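Long-range contacts in dihydrolipoyl dehydrogenase (PDB 6UZI), which probably catalyses the NAD(+)-dependent reoxidation of dihydrolipoyl groups on lipoylated proteins, using one FAD per subunit and a redox-active disulfide: residues A60-S65 against Y201-S206; V14-S19 against F35-I40; K370-L375 against V404-A409; L328-E333 against L354-V359. All coordinates share one frame; numbering follows the deposited sequence.

Contacts 1, 2 and 3 are buried. Contact 4 is partly buried, and its centre lies about 7 Å from the centre of the chain. Contact 2 is regular strand pairing held by backbone bonds, while contact 1 joins two helices mainly through one arginine. Contact 3 sets a short helix on a strand with a salt bridge and leucine packing. Contact 4 relies on a histidine bond to a backbone carbonyl. Contacts 3 and 4 reach the same antiparallel sheet of the dimerisation domain. Both contact 2 and contact 4 touch FAD, contact 2 at the adenosine end, contact 4 at the flavin and the chain leading from it. Contacts 1 and 4 both touch the second subunit; contacts 2 and 3 do not.

Contact 1. Residues A60-S65 against Y201-S206; sequences ALLDSS and YLRLGS
Arg203 lays its side chain over Ser65 and the tip of Leu62. Its CB and CD pack on Ser65, with CD 3.7 Å from Ser65 CB. The chain is extended from CG to NE, which carries the guanidinium past Ser65 to Leu62. There Arg203 NH1 donates to Ser65 OG at 3.0 Å, with an N-H...O angle of 145°. The hydroxyl lies 22° out of the guanidinium plane. Leu62 CD2 is 3.7 Å from Arg203 NH1, and the two side chains cross obliquely. The contact joins helix 55-73, which begins at Cys55 of the redox-active Cys50-Cys55 disulfide, to the end of helix 192-203. The latter starts within the glycine-rich segment predicted to bind NAD(+). Helix 192-203 ends in a Schellman motif, with Gly205 at positive phi. Leu204, just before Gly205, puts CD2 3.9 Å from Ser65 CB. Tyr201 OH comes within 4.4 Å of Leu61 CD1; this hydroxyl is hydrogen-bonded to Ala175 O. Arg203 NE has a long, weak ion pair with Glu66. Asp63 faces the second subunit and forms a salt bridge with Arg394 of that chain.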
# COMPACT_ATOMS: atom_id res chain seq x y z
N ALA A 60 -6.07 11.29 10.51
CA ALA A 60 -7.48 11.06 10.81
C ALA A 60 -8.38 12.01 10.02
O ALA A 60 -9.39 11.60 9.44
CB ALA A 60 -7.74 11.19 12.31
N LEU A 61 -8.02 13.30 9.99
CA LEU A 61 -8.83 14.25 9.22
C LEU A 61 -8.69 14.02 7.73
O LEU A 61 -9.64 14.26 6.97
CB LEU A 61 -8.44 15.68 9.58
CG LEU A 61 -8.72 16.08 11.02
CD1 LEU A 61 -8.56 17.58 11.19
CD2 LEU A 61 -10.10 15.64 11.44
N LEU A 62 -7.52 13.55 7.28
CA LEU A 62 -7.34 13.26 5.86
C LEU A 62 -8.19 12.08 5.44
O LEU A 62 -8.79 12.08 4.36
CB LEU A 62 -5.87 12.99 5.57
CG LEU A 62 -4.93 14.19 5.45
CD1 LEU A 62 -3.50 13.74 5.64
CD2 LEU A 62 -5.10 14.91 4.12
N ASP A 63 -8.28 11.06 6.30
CA ASP A 63 -9.07 9.88 5.96
C ASP A 63 -10.55 10.20 5.90
O ASP A 63 -11.26 9.75 5.00
CB ASP A 63 -8.79 8.77 6.97
CG ASP A 63 -7.41 8.18 6.82
OD1 ASP A 63 -6.90 7.59 7.80
OD2 ASP A 63 -6.81 8.33 5.73
N SER A 64 -11.05 10.98 6.87
CA SER A 64 -12.45 11.34 6.86
C SER A 64 -12.79 12.26 5.69
O SER A 64 -13.82 12.07 5.03
CB SER A 64 -12.82 11.99 8.19
OG SER A 64 -12.69 11.07 9.26
N SER A 65 -11.94 13.25 5.41
CA SER A 65 -12.25 14.18 4.33
C SER A 65 -12.20 13.50 2.97
O SER A 65 -12.95 13.88 2.06
CB SER A 65 -11.29 15.37 4.32
OG SER A 65 -9.95 14.94 4.17
N TYR A 201 -9.50 20.48 4.15
CA TYR A 201 -10.62 21.41 4.08
C TYR A 201 -11.04 21.71 2.64
O TYR A 201 -12.21 22.01 2.40
CB TYR A 201 -10.28 22.69 4.85
CG TYR A 201 -10.17 22.43 6.34
CD1 TYR A 201 -8.93 22.41 6.99
CD2 TYR A 201 -11.30 22.18 7.10
CE1 TYR A 201 -8.82 22.16 8.34
CE2 TYR A 201 -11.20 21.93 8.47
CZ TYR A 201 -9.97 21.92 9.07
OH TYR A 201 -9.89 21.68 10.42
N LEU A 202 -10.12 21.60 1.67
CA LEU A 202 -10.52 21.67 0.27
C LEU A 202 -11.59 20.64 -0.02
O LEU A 202 -12.62 20.94 -0.64
CB LEU A 202 -9.31 21.47 -0.64
CG LEU A 202 -9.64 21.46 -2.14
CD1 LEU A 202 -9.87 22.86 -2.66
CD2 LEU A 202 -8.52 20.80 -2.91
N ARG A 203 -11.37 19.41 0.44
CA ARG A 203 -12.36 18.35 0.24
C ARG A 203 -13.67 18.69 0.94
O ARG A 203 -14.75 18.40 0.40
CB ARG A 203 -11.79 17.03 0.77
CG ARG A 203 -10.46 16.62 0.16
CD ARG A 203 -9.82 15.48 0.94
NE ARG A 203 -8.50 15.10 0.44
CZ ARG A 203 -7.68 14.24 1.05
NH1 ARG A 203 -8.04 13.67 2.19
NH2 ARG A 203 -6.50 13.94 0.51
N LEU A 204 -13.61 19.31 2.12
CA LEU A 204 -14.81 19.60 2.90
C LEU A 204 -15.58 20.83 2.42
O LEU A 204 -16.55 21.22 3.08
CB LEU A 204 -14.45 19.77 4.37
CG LEU A 204 -13.84 18.59 5.12
CD1 LEU A 204 -13.76 18.92 6.61
CD2 LEU A 204 -14.61 17.30 4.89
N GLY A 205 -15.18 21.45 1.32
CA GLY A 205 -15.92 22.57 0.76
C GLY A 205 -15.19 23.89 0.76
O GLY A 205 -15.68 24.85 0.15
N SER A 206 -14.05 24.01 1.45
CA SER A 206 -13.35 25.29 1.53
C SER A 206 -12.71 25.65 0.20
O SER A 206 -12.35 24.78 -0.60
CB SER A 206 -12.26 25.25 2.60
OG SER A 206 -12.79 25.15 3.91

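Contact 2. Residues V14-S19 against F35-I40; sequences VAVIGS and FKTVII. With FAD (flavin-adenine dinucleotide), chain E.
Ile39 packs along the end of strand 14-17 in the first beta-alpha-beta unit of the FAD-binding Rossmann fold. Strands 14-17 and 37-40 run parallel, 16° apart in direction, and helix 21-32 connects them. Ile39 CB stands 4.0 Å from Val16 O. CG1 is anti to the backbone N (chi1 -174°), which turns the chain along the neighbouring strand. It passes Val16 O and heads for Gly18 O. The tip, CD1, is 3.6 Å from Gly18 O and also rests on CA and CB of Ser19. Val14, Val16 and Thr37 project from the same face of the sheet as Ile39, and helix 21-32 covers it. Val14 CG2 makes a CH-pi contact with Phe35 at the start of this face. It sits over the ring, offset toward the rim, 4.1 Å from the centroid. On the other face Ala15 CB meets Val38 CG1 at 3.7 Å, with Ile17 and Ile40 further along. Strand 130-134 packs against this side. Five backbone hydrogen bonds join the strands in a regular ladder. It runs from Val14 N to Lys36 O and ends with Gly18 N to Ile40 O. The turn after strand 14-17 receives the cofactor. Ser19 OG is hydrogen-bonded to Glu41, which itself binds FAD. Gly18 has no side chain and its CA comes within 3.1 Å of FAD O4B. Ile17 CG2 touches the adenine, 3.6 Å from FAD N1A.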
# COMPACT_ATOMS: atom_id res chain seq x y z
N VAL A 14 19.53 5.88 32.39
CA VAL A 14 19.27 6.72 31.23
C VAL A 14 18.03 7.54 31.51
O VAL A 14 17.02 7.02 31.98
CB VAL A 14 19.06 5.87 29.95
CG1 VAL A 14 18.75 6.77 28.77
CG2 VAL A 14 20.27 4.98 29.68
N ALA A 15 18.10 8.83 31.20
CA ALA A 15 16.94 9.71 31.24
C ALA A 15 16.65 10.19 29.83
O ALA A 15 17.58 10.46 29.05
CB ALA A 15 17.17 10.91 32.16
N VAL A 16 15.37 10.27 29.50
CA VAL A 16 14.92 10.71 28.19
C VAL A 16 14.03 11.91 28.41
O VAL A 16 12.99 11.81 29.07
CB VAL A 16 14.18 9.59 27.43
CG1 VAL A 16 13.75 10.07 26.06
CG2 VAL A 16 15.06 8.34 27.32
N ILE A 17 14.44 13.05 27.88
CA ILE A 17 13.67 14.28 28.00
C ILE A 17 12.90 14.46 26.70
O ILE A 17 13.50 14.71 25.65
CB ILE A 17 14.56 15.49 28.31
CG1 ILE A 17 15.41 15.21 29.56
CG2 ILE A 17 13.71 16.73 28.52
CD1 ILE A 17 16.35 16.32 29.90
N GLY A 18 11.58 14.32 26.77
CA GLY A 18 10.73 14.39 25.59
C GLY A 18 10.08 13.05 25.32
O GLY A 18 10.77 12.03 25.32
N SER A 19 8.77 13.03 25.10
CA SER A 19 8.05 11.77 24.90
C SER A 19 7.49 11.65 23.48
O SER A 19 6.49 10.95 23.27
CB SER A 19 6.95 11.62 25.94
OG SER A 19 5.87 12.50 25.68
N PHE A 35 18.70 -1.07 30.85
CA PHE A 35 18.95 0.15 31.59
C PHE A 35 17.76 0.48 32.47
O PHE A 35 16.61 0.25 32.08
CB PHE A 35 19.19 1.31 30.63
CG PHE A 35 20.46 1.21 29.85
CD1 PHE A 35 21.68 1.24 30.48
CD2 PHE A 35 20.42 1.10 28.47
CE1 PHE A 35 22.86 1.17 29.76
CE2 PHE A 35 21.59 1.01 27.74
CZ PHE A 35 22.81 1.05 28.39
N LYS A 36 18.03 1.01 33.66
CA LYS A 36 16.99 1.62 34.47
C LYS A 36 16.68 2.97 33.84
O LYS A 36 17.52 3.87 33.87
CB LYS A 36 17.42 1.77 35.93
CG LYS A 36 16.26 1.99 36.88
CD LYS A 36 16.64 2.85 38.07
CE LYS A 36 15.56 2.86 39.14
NZ LYS A 36 15.96 2.02 40.31
N THR A 37 15.50 3.10 33.25
CA THR A 37 15.20 4.21 32.36
C THR A 37 14.04 5.04 32.88
O THR A 37 13.05 4.52 33.39
CB THR A 37 14.88 3.69 30.96
OG1 THR A 37 15.90 2.76 30.57
CG2 THR A 37 14.85 4.83 29.96
N VAL A 38 14.15 6.35 32.71
CA VAL A 38 13.09 7.28 33.06
C VAL A 38 12.85 8.19 31.86
O VAL A 38 13.79 8.53 31.12
CB VAL A 38 13.42 8.10 34.32
CG1 VAL A 38 14.71 8.89 34.14
CG2 VAL A 38 12.27 9.02 34.69
N ILE A 39 11.59 8.56 31.64
CA ILE A 39 11.22 9.47 30.57
C ILE A 39 10.42 10.61 31.19
O ILE A 39 9.59 10.39 32.08
CB ILE A 39 10.43 8.76 29.45
CG1 ILE A 39 10.20 9.70 28.27
CG2 ILE A 39 9.11 8.20 29.97
CD1 ILE A 39 9.64 9.01 27.03
N ILE A 40 10.69 11.83 30.73
CA ILE A 40 10.10 13.03 31.29
C ILE A 40 9.31 13.74 30.20
O ILE A 40 9.82 13.92 29.08
CB ILE A 40 11.18 13.95 31.89
CG1 ILE A 40 11.97 13.20 32.96
CG2 ILE A 40 10.57 15.21 32.48
CD1 ILE A 40 13.32 13.79 33.27
PA FAD E . 8.44 15.75 19.42
O1A FAD E . 7.43 14.84 18.83
O2A FAD E . 8.39 17.09 18.67
O5B FAD E . 8.03 16.07 20.93
C5B FAD E . 9.08 16.07 21.91
C4B FAD E . 8.43 16.20 23.27
O4B FAD E . 9.36 16.81 24.19
C3B FAD E . 7.14 17.04 23.33
O3B FAD E . 6.07 16.19 23.72
C2B FAD E . 7.43 18.08 24.43
O2B FAD E . 6.30 18.31 25.27
C1B FAD E . 8.59 17.45 25.19
N9A FAD E . 9.47 18.39 25.87
C8A FAD E . 10.14 19.44 25.31
N7A FAD E . 10.91 20.09 26.15
C5A FAD E . 10.73 19.41 27.35
C6A FAD E . 11.28 19.60 28.63
N6A FAD E . 12.19 20.54 28.93
N1A FAD E . 10.88 18.76 29.61
C2A FAD E . 10.00 17.80 29.31
N3A FAD E . 9.42 17.52 28.14
C4A FAD E . 9.84 18.37 27.19
N1 FAD E . 6.25 13.51 10.66
C2 FAD E . 6.18 12.36 9.94
O2 FAD E . 7.13 11.58 9.89
N3 FAD E . 5.02 12.05 9.25
C4 FAD E . 3.87 12.82 9.22
O4 FAD E . 2.89 12.44 8.58
C4X FAD E . 3.95 14.03 9.99
N5 FAD E . 2.90 14.80 10.04
C5X FAD E . 2.97 15.93 10.83
C6 FAD E . 1.84 16.74 10.95
C7 FAD E . 1.84 17.85 11.79
C7M FAD E . 0.59 18.68 11.90
C8 FAD E . 2.99 18.17 12.52
C8M FAD E . 3.00 19.33 13.48
C9 FAD E . 4.13 17.38 12.39
C9A FAD E . 4.13 16.27 11.56
N10 FAD E . 5.25 15.42 11.45
C10 FAD E . 5.19 14.29 10.68
C1' FAD E . 6.48 15.71 12.19
C2' FAD E . 6.59 14.90 13.48
O2' FAD E . 5.63 15.35 14.44
C3' FAD E . 8.00 14.95 14.06
O3' FAD E . 8.95 14.78 13.03
C4' FAD E . 8.23 13.90 15.15
O4' FAD E . 7.19 14.02 16.12
C5' FAD E . 9.60 14.00 15.79
O5' FAD E . 9.35 13.98 17.21
P FAD E . 10.51 13.96 18.36
O1P FAD E . 10.58 12.71 19.16
O2P FAD E . 11.87 14.38 17.86
O3P FAD E . 9.91 15.16 19.22

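Contact 3. Residues K370-L375 against V404-A409; sequences KTEEQL and VIKILA
Glu372 and Lys406 form the polar part of the contact. Lys406 NZ donates to Glu372 OE1 at 2.8 Å in a salt bridge. The amine meets this oxygen nearly along its C-O axis. Both chains are extended beyond CG and cross at about a right angle, the amine coming up beside the glutamate chain to reach OE1. The lysine is shared: NZ also has a salt bridge with Asp222 and a hydrogen bond to Thr224. Glu372 OE2 in turn is hydrogen-bonded to Tyr382 OH. The salt bridge is therefore part of a small polar network, and both groups have more than one polar partner.

The apolar part centres on Leu408. Its CD1 reaches into the start of the helix, 3.5 Å from Glu372 N and 3.6 Å from Lys370 O. Leu375 CD1 lies 3.8 Å from Leu408 CD1, the two side chains sliding past each other in opposite directions.

Capping bonds fix the helix start itself. Gln374 N donates to Thr371 OG1 at 3.0 Å, and Thr371 N donates back to Gln374 OE1 at 2.8 Å. This reciprocal pair is a capping box. It begins helix 372-377, which connects strands 364-369 and 382-388 and packs beside strand 404-410 in the antiparallel sheet of the dimerisation domain common to this oxidoreductase family.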
# COMPACT_ATOMS: atom_id res chain seq x y z
N LYS A 370 18.38 9.68 -3.65
CA LYS A 370 18.77 10.94 -4.24
C LYS A 370 17.69 11.48 -5.17
O LYS A 370 16.96 10.72 -5.82
CB LYS A 370 20.09 10.79 -5.01
CG LYS A 370 21.26 10.34 -4.14
CD LYS A 370 21.55 11.35 -3.03
CE LYS A 370 22.74 10.91 -2.19
NZ LYS A 370 23.21 11.97 -1.24
N THR A 371 17.56 12.80 -5.21
CA THR A 371 16.73 13.42 -6.22
C THR A 371 17.54 13.60 -7.50
O THR A 371 18.77 13.51 -7.50
CB THR A 371 16.20 14.78 -5.76
OG1 THR A 371 17.28 15.72 -5.65
CG2 THR A 371 15.49 14.66 -4.42
N GLU A 372 16.82 13.85 -8.60
CA GLU A 372 17.51 14.13 -9.86
C GLU A 372 18.35 15.40 -9.75
O GLU A 372 19.46 15.46 -10.29
CB GLU A 372 16.51 14.24 -11.00
CG GLU A 372 17.17 14.12 -12.36
CD GLU A 372 16.20 14.17 -13.50
OE1 GLU A 372 14.98 14.16 -13.25
OE2 GLU A 372 16.66 14.21 -14.66
N GLU A 373 17.83 16.42 -9.07
CA GLU A 373 18.62 17.64 -8.86
C GLU A 373 19.91 17.33 -8.11
O GLU A 373 20.98 17.88 -8.43
CB GLU A 373 17.79 18.69 -8.12
CG GLU A 373 16.56 19.21 -8.88
CD GLU A 373 15.38 18.23 -8.89
OE1 GLU A 373 15.11 17.58 -7.86
OE2 GLU A 373 14.72 18.11 -9.94
N GLN A 374 19.84 16.43 -7.12
CA GLN A 374 21.05 16.04 -6.40
C GLN A 374 22.04 15.32 -7.31
O GLN A 374 23.25 15.57 -7.25
CB GLN A 374 20.69 15.16 -5.20
CG GLN A 374 20.13 15.93 -4.02
CD GLN A 374 19.59 15.04 -2.92
OE1 GLN A 374 19.05 13.95 -3.19
NE2 GLN A 374 19.74 15.48 -1.68
N LEU A 375 21.55 14.42 -8.17
CA LEU A 375 22.43 13.72 -9.09
C LEU A 375 23.07 14.69 -10.09
O LEU A 375 24.25 14.55 -10.43
CB LEU A 375 21.65 12.64 -9.83
CG LEU A 375 21.14 11.48 -8.98
CD1 LEU A 375 20.36 10.49 -9.83
CD2 LEU A 375 22.27 10.79 -8.24
N VAL A 404 2.67 9.17 -11.03
CA VAL A 404 3.74 8.55 -11.79
C VAL A 404 4.73 7.98 -10.80
O VAL A 404 4.83 8.44 -9.66
CB VAL A 404 4.39 9.59 -12.75
CG1 VAL A 404 5.15 10.64 -11.95
CG2 VAL A 404 5.31 8.90 -13.75
N ILE A 405 5.44 6.93 -11.22
CA ILE A 405 6.57 6.36 -10.49
C ILE A 405 7.84 6.64 -11.27
O ILE A 405 7.89 6.42 -12.49
CB ILE A 405 6.39 4.85 -10.27
CG1 ILE A 405 5.07 4.57 -9.57
CG2 ILE A 405 7.57 4.29 -9.48
CD1 ILE A 405 5.09 4.91 -8.11
N LYS A 406 8.85 7.15 -10.59
CA LYS A 406 10.09 7.58 -11.22
C LYS A 406 11.27 6.94 -10.53
O LYS A 406 11.41 7.04 -9.30
CB LYS A 406 10.19 9.11 -11.20
CG LYS A 406 11.56 9.67 -11.59
CD LYS A 406 11.62 11.17 -11.30
CE LYS A 406 12.80 11.83 -12.01
NZ LYS A 406 12.84 13.28 -11.75
N ILE A 407 12.13 6.28 -11.30
CA ILE A 407 13.30 5.59 -10.77
C ILE A 407 14.54 6.18 -11.42
O ILE A 407 14.59 6.36 -12.65
CB ILE A 407 13.22 4.08 -11.03
CG1 ILE A 407 12.13 3.45 -10.16
CG2 ILE A 407 14.58 3.42 -10.75
CD1 ILE A 407 11.90 1.97 -10.44
N LEU A 408 15.54 6.48 -10.60
CA LEU A 408 16.85 6.94 -11.06
C LEU A 408 17.86 5.84 -10.82
O LEU A 408 17.93 5.27 -9.72
CB LEU A 408 17.25 8.22 -10.32
CG LEU A 408 16.25 9.37 -10.41
CD1 LEU A 408 16.58 10.47 -9.41
CD2 LEU A 408 16.25 9.93 -11.82
N ALA A 409 18.66 5.53 -11.85
CA ALA A 409 19.63 4.45 -11.79
C ALA A 409 20.97 4.91 -12.33
O ALA A 409 21.03 5.73 -13.25
CB ALA A 409 19.15 3.23 -12.58

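Contact 4. Residues L328-E333 against L354-V359; sequences LAHKAE and LIPGVV. With ZN (zinc ion), chain L; FAD (flavin-adenine dinucleotide), chain E.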
# COMPACT_ATOMS: atom_id res chain seq x y z
N LEU A 328 11.51 14.11 10.54
CA LEU A 328 10.53 13.07 10.33
C LEU A 328 10.41 12.19 11.57
O LEU A 328 11.38 12.00 12.32
CB LEU A 328 10.90 12.23 9.11
CG LEU A 328 10.97 13.05 7.82
CD1 LEU A 328 11.52 12.23 6.66
CD2 LEU A 328 9.60 13.62 7.48
N ALA A 329 9.22 11.65 11.78
CA ALA A 329 8.94 10.87 12.99
C ALA A 329 9.74 9.57 13.00
O ALA A 329 10.30 9.19 14.04
CB ALA A 329 7.44 10.60 13.11
N HIS A 330 9.76 8.85 11.88
CA HIS A 330 10.55 7.62 11.85
C HIS A 330 12.05 7.88 11.88
O HIS A 330 12.81 7.00 12.29
CB HIS A 330 10.18 6.76 10.64
CG HIS A 330 10.19 7.50 9.34
ND1 HIS A 330 9.28 8.48 9.03
CD2 HIS A 330 11.00 7.38 8.26
CE1 HIS A 330 9.53 8.94 7.82
NE2 HIS A 330 10.57 8.29 7.33
N LYS A 331 12.48 9.08 11.48
CA LYS A 331 13.89 9.45 11.65
C LYS A 331 14.24 9.60 13.13
O LYS A 331 15.33 9.22 13.55
CB LYS A 331 14.19 10.72 10.88
CG LYS A 331 15.63 11.23 10.98
CD LYS A 331 15.74 12.31 12.06
CE LYS A 331 17.04 13.09 11.94
NZ LYS A 331 17.17 14.07 13.06
N ALA A 332 13.32 10.15 13.92
CA ALA A 332 13.53 10.24 15.36
C ALA A 332 13.52 8.87 16.00
O ALA A 332 14.33 8.58 16.89
CB ALA A 332 12.46 11.13 15.98
N GLU A 333 12.59 8.00 15.57
CA GLU A 333 12.53 6.64 16.09
C GLU A 333 13.84 5.90 15.86
O GLU A 333 14.37 5.25 16.77
CB GLU A 333 11.36 5.91 15.43
CG GLU A 333 10.02 6.21 16.05
CD GLU A 333 8.87 5.62 15.25
OE1 GLU A 333 9.06 5.29 14.06
OE2 GLU A 333 7.77 5.46 15.83
N LEU A 354 18.56 6.58 3.05
CA LEU A 354 17.51 5.59 2.88
C LEU A 354 16.36 5.79 3.86
O LEU A 354 15.62 4.84 4.14
CB LEU A 354 18.06 4.17 3.01
CG LEU A 354 19.12 3.83 1.97
CD1 LEU A 354 19.47 2.36 2.03
CD2 LEU A 354 18.65 4.22 0.57
N ILE A 355 16.19 7.01 4.37
CA ILE A 355 15.04 7.36 5.19
C ILE A 355 13.98 7.97 4.27
O ILE A 355 14.23 9.04 3.69
CB ILE A 355 15.42 8.35 6.30
CG1 ILE A 355 16.44 7.71 7.24
CG2 ILE A 355 14.19 8.82 7.06
CD1 ILE A 355 16.97 8.64 8.29
N PRO A 356 12.82 7.35 4.12
CA PRO A 356 11.83 7.88 3.17
C PRO A 356 11.10 9.10 3.72
O PRO A 356 10.98 9.29 4.93
CB PRO A 356 10.86 6.70 2.99
CG PRO A 356 10.91 6.00 4.34
CD PRO A 356 12.35 6.13 4.80
N GLY A 357 10.63 9.93 2.80
CA GLY A 357 9.77 11.04 3.16
C GLY A 357 8.42 10.92 2.50
O GLY A 357 8.34 10.60 1.30
N VAL A 358 7.34 11.14 3.24
CA VAL A 358 5.98 10.92 2.75
C VAL A 358 5.16 12.19 2.91
O VAL A 358 5.25 12.89 3.92
CB VAL A 358 5.31 9.73 3.46
CG1 VAL A 358 3.88 9.57 2.98
CG2 VAL A 358 6.07 8.44 3.18
N VAL A 359 4.36 12.49 1.88
CA VAL A 359 3.32 13.51 1.93
C VAL A 359 1.98 12.79 1.87
O VAL A 359 1.74 12.01 0.94
CB VAL A 359 3.46 14.52 0.79
CG1 VAL A 359 2.45 15.64 0.97
CG2 VAL A 359 4.88 15.07 0.74
ZN ZN L . 6.53 4.55 14.23
PA FAD E . 8.44 15.75 19.42
O1A FAD E . 7.43 14.84 18.83
O2A FAD E . 8.39 17.09 18.67
O5B FAD E . 8.03 16.07 20.93
C5B FAD E . 9.08 16.07 21.91
C4B FAD E . 8.43 16.20 23.27
O4B FAD E . 9.36 16.81 24.19
C3B FAD E . 7.14 17.04 23.33
O3B FAD E . 6.07 16.19 23.72
C2B FAD E . 7.43 18.08 24.43
O2B FAD E . 6.30 18.31 25.27
C1B FAD E . 8.59 17.45 25.19
N9A FAD E . 9.47 18.39 25.87
C8A FAD E . 10.14 19.44 25.31
N7A FAD E . 10.91 20.09 26.15
C5A FAD E . 10.73 19.41 27.35
C6A FAD E . 11.28 19.60 28.63
N6A FAD E . 12.19 20.54 28.93
N1A FAD E . 10.88 18.76 29.61
C2A FAD E . 10.00 17.80 29.31
N3A FAD E . 9.42 17.52 28.14
C4A FAD E . 9.84 18.37 27.19
N1 FAD E . 6.25 13.51 10.66
C2 FAD E . 6.18 12.36 9.94
O2 FAD E . 7.13 11.58 9.89
N3 FAD E . 5.02 12.05 9.25
C4 FAD E . 3.87 12.82 9.22
O4 FAD E . 2.89 12.44 8.58
C4X FAD E . 3.95 14.03 9.99
N5 FAD E . 2.90 14.80 10.04
C5X FAD E . 2.97 15.93 10.83
C6 FAD E . 1.84 16.74 10.95
C7 FAD E . 1.84 17.85 11.79
C7M FAD E . 0.59 18.68 11.90
C8 FAD E . 2.99 18.17 12.52
C8M FAD E . 3.00 19.33 13.48
C9 FAD E . 4.13 17.38 12.39
C9A FAD E . 4.13 16.27 11.56
N10 FAD E . 5.25 15.42 11.45
C10 FAD E . 5.19 14.29 10.68
C1' FAD E . 6.48 15.71 12.19
C2' FAD E . 6.59 14.90 13.48
O2' FAD E . 5.63 15.35 14.44
C3' FAD E . 8.00 14.95 14.06
O3' FAD E . 8.95 14.78 13.03
C4' FAD E . 8.23 13.90 15.15
O4' FAD E . 7.19 14.02 16.12
C5' FAD E . 9.60 14.00 15.79
O5' FAD E . 9.35 13.98 17.21
P FAD E . 10.51 13.96 18.36
O1P FAD E . 10.58 12.71 19.16
O2P FAD E . 11.87 14.38 17.86
O3P FAD E . 9.91 15.16 19.22
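Leu328 points its CD1 at the turn before strand 357-359, 3.5 Å from Pro356 O and near Gly357 CA. It is the N-cap residue of helix 329-343. Next, Ala329 N donates to FAD O2 at 2.8 Å, with an N-H...O angle of 167°. His330 carries the polar contact. Its CG lies between the backbone N and the carbonyl carbon (chi1 51°), and the ring extends to the other segment. NE2 donates to Pro356 O at 2.6 Å, with the oxygen in the ring plane. Ile355 CG2 approaches the ring obliquely, 3.7 Å from His330 NE2. Lys331 touches Ile355 CD1 with its CG, at 4.0 Å; its amine has a salt bridge with Glu335. Glu333 OE2 binds the zinc ion at 2.2 Å, and its OE1 is a longer ligand at 2.6 Å. His453 and Glu458 of the second subunit complete the site. His453 is the predicted proton acceptor, so the metal probably lies at an active site shared by the two subunits. The helix start is thus tied to the dimerisation domain while its first amide holds the flavin. A helix N-terminus placed at FAD O2 would probably stabilise negative charge on the reduced ring.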